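Local coordinates for chlamydomonas reinhardtii THB1 (Chlamydomonas reinhardtii, PDB 6CII), which binds one heme as a group I truncated hemoglobin, here in its cyanide-bound state, and is probably able to bind oxygen, at residues A[51-54]-A[55-59]. Residues are numbered along the deposited sequence; the frame is centred on the assembly and turned at random. Where two conformers were deposited one is given.
With HEM (protoporphyrin IX containing Fe), chain B.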
loop_
_atom_site.group_PDB
_atom_site.type_symbol
_atom_site.label_atom_id
_atom_site.label_comp_id
_atom_site.label_asym_id
_atom_site.label_seq_id
_atom_site.Cartn_x
_atom_site.Cartn_y
_atom_site.Cartn_z
ATOM N N ARG A 51 -6.601 6.353 5.490
ATOM C CA ARG A 51 -7.690 5.432 5.801
ATOM C C ARG A 51 -7.965 4.495 4.627
ATOM O O ARG A 51 -8.204 3.299 4.826
ATOM C CB ARG A 51 -8.958 6.206 6.189
ATOM C CG ARG A 51 -10.197 5.326 6.212
ATOM C CD ARG A 51 -11.421 6.062 6.738
ATOM N NE ARG A 51 -11.294 6.360 8.162
ATOM C CZ ARG A 51 -11.517 5.477 9.132
ATOM N NH1 ARG A 51 -11.875 4.238 8.832
ATOM N NH2 ARG A 51 -11.379 5.833 10.402
ATOM N N LYS A 52 -7.935 5.016 3.394
ATOM C CA LYS A 52 -8.187 4.154 2.249
ATOM C C LYS A 52 -7.101 3.108 2.106
ATOM O O LYS A 52 -7.387 1.944 1.798
ATOM C CB LYS A 52 -8.279 4.983 0.977
ATOM C CG LYS A 52 -9.543 5.818 0.918
ATOM C CD LYS A 52 -9.416 6.722 -0.290
ATOM C CE LYS A 52 -10.694 7.400 -0.690
ATOM N NZ LYS A 52 -10.361 8.243 -1.880
ATOM N N GLN A 53 -5.846 3.501 2.335
ATOM C CA GLN A 53 -4.765 2.538 2.171
ATOM C C GLN A 53 -4.815 1.474 3.257
ATOM O O GLN A 53 -4.568 0.298 2.980
ATOM C CB GLN A 53 -3.408 3.271 2.163
ATOM C CG GLN A 53 -2.230 2.363 1.766
ATOM C CD GLN A 53 -2.353 1.850 0.334
ATOM O OE1 GLN A 53 -2.824 0.742 0.067
ATOM N NE2 GLN A 53 -1.903 2.660 -0.592
ATOM N N VAL A 54 -5.127 1.862 4.495
ATOM C CA VAL A 54 -5.298 0.861 5.538
ATOM C C VAL A 54 -6.369 -0.141 5.122
ATOM O O VAL A 54 -6.176 -1.355 5.251
ATOM C CB VAL A 54 -5.629 1.513 6.891
ATOM C CG1 VAL A 54 -6.002 0.424 7.906
ATOM C CG2 VAL A 54 -4.426 2.305 7.392
ATOM N N ALA A 55 -7.500 0.351 4.586
ATOM C CA ALA A 55 -8.591 -0.557 4.229
ATOM C C ALA A 55 -8.164 -1.521 3.135
ATOM O O ALA A 55 -8.465 -2.729 3.194
ATOM C CB ALA A 55 -9.833 0.247 3.801
ATOM N N PHE A 56 -7.418 -1.017 2.150
ATOM C CA PHE A 56 -6.977 -1.874 1.058
ATOM C C PHE A 56 -5.985 -2.908 1.546
ATOM O O PHE A 56 -6.112 -4.101 1.244
ATOM C CB PHE A 56 -6.346 -1.065 -0.070
ATOM C CG PHE A 56 -5.852 -1.942 -1.181
ATOM C CD1 PHE A 56 -6.748 -2.530 -2.052
ATOM C CD2 PHE A 56 -4.500 -2.237 -1.312
ATOM C CE1 PHE A 56 -6.299 -3.392 -3.067
ATOM C CE2 PHE A 56 -4.057 -3.098 -2.318
ATOM C CZ PHE A 56 -4.959 -3.662 -3.182
ATOM N N MET A 57 -4.967 -2.469 2.289
ATOM C CA MET A 57 -3.950 -3.396 2.766
ATOM C C MET A 57 -4.555 -4.436 3.696
ATOM O O MET A 57 -4.191 -5.618 3.647
ATOM C CB MET A 57 -2.841 -2.628 3.484
ATOM C CG MET A 57 -2.092 -1.685 2.584
ATOM S SD MET A 57 -1.025 -2.615 1.491
ATOM C CE MET A 57 -0.236 -1.304 0.557
ATOM N N THR A 58 -5.479 -4.005 4.550
ATOM C CA THR A 58 -6.155 -4.943 5.445
ATOM C C THR A 58 -6.841 -6.048 4.647
ATOM O O THR A 58 -6.728 -7.238 4.981
ATOM C CB THR A 58 -7.165 -4.165 6.282
ATOM O OG1 THR A 58 -6.482 -3.221 7.120
ATOM C CG2 THR A 58 -7.968 -5.110 7.152
ATOM N N TYR A 59 -7.534 -5.662 3.577
ATOM C CA TYR A 59 -8.204 -6.625 2.702
ATOM C C TYR A 59 -7.211 -7.585 2.045
ATOM O O TYR A 59 -7.380 -8.809 2.126
ATOM C CB TYR A 59 -9.022 -5.880 1.645
ATOM C CG TYR A 59 -9.531 -6.787 0.551
ATOM C CD1 TYR A 59 -10.473 -7.760 0.829
ATOM C CD2 TYR A 59 -9.023 -6.701 -0.734
ATOM C CE1 TYR A 59 -10.942 -8.602 -0.153
ATOM C CE2 TYR A 59 -9.490 -7.552 -1.740
ATOM C CZ TYR A 59 -10.444 -8.495 -1.434
ATOM O OH TYR A 59 -10.905 -9.348 -2.413
HETATM C CHA HEM B . -5.153 6.158 -4.553
HETATM C CHB HEM B . -3.406 1.705 -3.523
HETATM C CHC HEM B . 0.593 2.710 -6.231
HETATM C CHD HEM B . -0.795 7.455 -6.376
HETATM C C1A HEM B . -5.003 4.871 -4.093
HETATM C C2A HEM B . -5.976 4.180 -3.281
HETATM C C3A HEM B . -5.491 2.973 -2.995
HETATM C C4A HEM B . -4.195 2.829 -3.587
HETATM C CMA HEM B . -6.137 1.848 -2.156
HETATM C CAA HEM B . -7.333 4.802 -2.878
HETATM C CBA HEM B . -8.318 4.531 -4.025
HETATM C CGA HEM B . -9.705 4.925 -3.610
HETATM O O1A HEM B . -10.404 4.060 -3.030
HETATM O O2A HEM B . -10.093 6.099 -3.838
HETATM C C1B HEM B . -2.175 1.638 -4.156
HETATM C C2B HEM B . -1.287 0.515 -4.058
HETATM C C3B HEM B . -0.192 0.762 -4.779
HETATM C C4B HEM B . -0.323 2.078 -5.384
HETATM C CMB HEM B . -1.593 -0.761 -3.246
HETATM C CAB HEM B . 0.970 -0.241 -4.901
HETATM C CBB HEM B . 2.214 0.136 -5.174
HETATM C C1C HEM B . 0.532 4.072 -6.480
HETATM C C2C HEM B . 1.513 4.844 -7.220
HETATM C C3C HEM B . 1.112 6.130 -7.259
HETATM C C4C HEM B . -0.121 6.251 -6.518
HETATM C CMC HEM B . 2.762 4.199 -7.870
HETATM C CAC HEM B . 1.797 7.368 -7.905
HETATM C CBC HEM B . 3.096 7.532 -7.712
HETATM C C1D HEM B . -2.078 7.460 -5.839
HETATM C C2D HEM B . -2.835 8.664 -5.665
HETATM C C3D HEM B . -4.048 8.339 -5.167
HETATM C C4D HEM B . -4.099 6.910 -5.020
HETATM C CMD HEM B . -2.301 10.079 -5.989
HETATM C CAD HEM B . -5.173 9.331 -4.821
HETATM C CBD HEM B . -5.872 9.771 -6.108
HETATM C CGD HEM B . -6.959 10.771 -5.773
HETATM O O1D HEM B . -6.994 11.852 -6.413
HETATM O O2D HEM B . -7.790 10.480 -4.874
HETATM N NA HEM B . -3.937 4.000 -4.257
HETATM N NB HEM B . -1.547 2.591 -4.969
HETATM N NC HEM B . -0.479 4.964 -6.094
HETATM N ND HEM B . -2.880 6.393 -5.426
HETATM FE FE HEM B . -2.244 4.492 -5.177
#
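R51 O accepts the amide of A55 at 3.0 Å, one i to i+4 rung of helix 46-60, while the methyl of A55 lies against the carbonyls of R51 and K52. K52 O takes F56 N in the same way, and F56 CE2 reaches heme methyl CMB at 3.5 Å. The K52 side chain runs extended toward the heme, and NZ donates a hydrogen bond to propionate oxygen O2A at 2.9 Å; in another structure of this protein K52 is covalently bound to heme. This helix flanks the distal, cyanide-bearing side of the heme in the 2-on-2 globin fold, with Q53 in the ligand pocket. Q53 CG stands anti to its N (chi1 -171°) and the chain bends at chi2, which brings the amide to the heme: NE2 comes 3.4 Å from HEM CHB and hydrogen-bonds Y28 OH, whereas OE1, buried without a polar partner, faces the F56 ring at CD2 and, in one of two M57 conformers, M57 CE. A leucine here has no amide, and would probably leave Y28 OH without this partner and the cyanide beside a nonpolar side chain. V54 O is gripped twice by T58, from opposite faces of the carbonyl plane: N at 2.8 Å and OG1 at 2.7 Å.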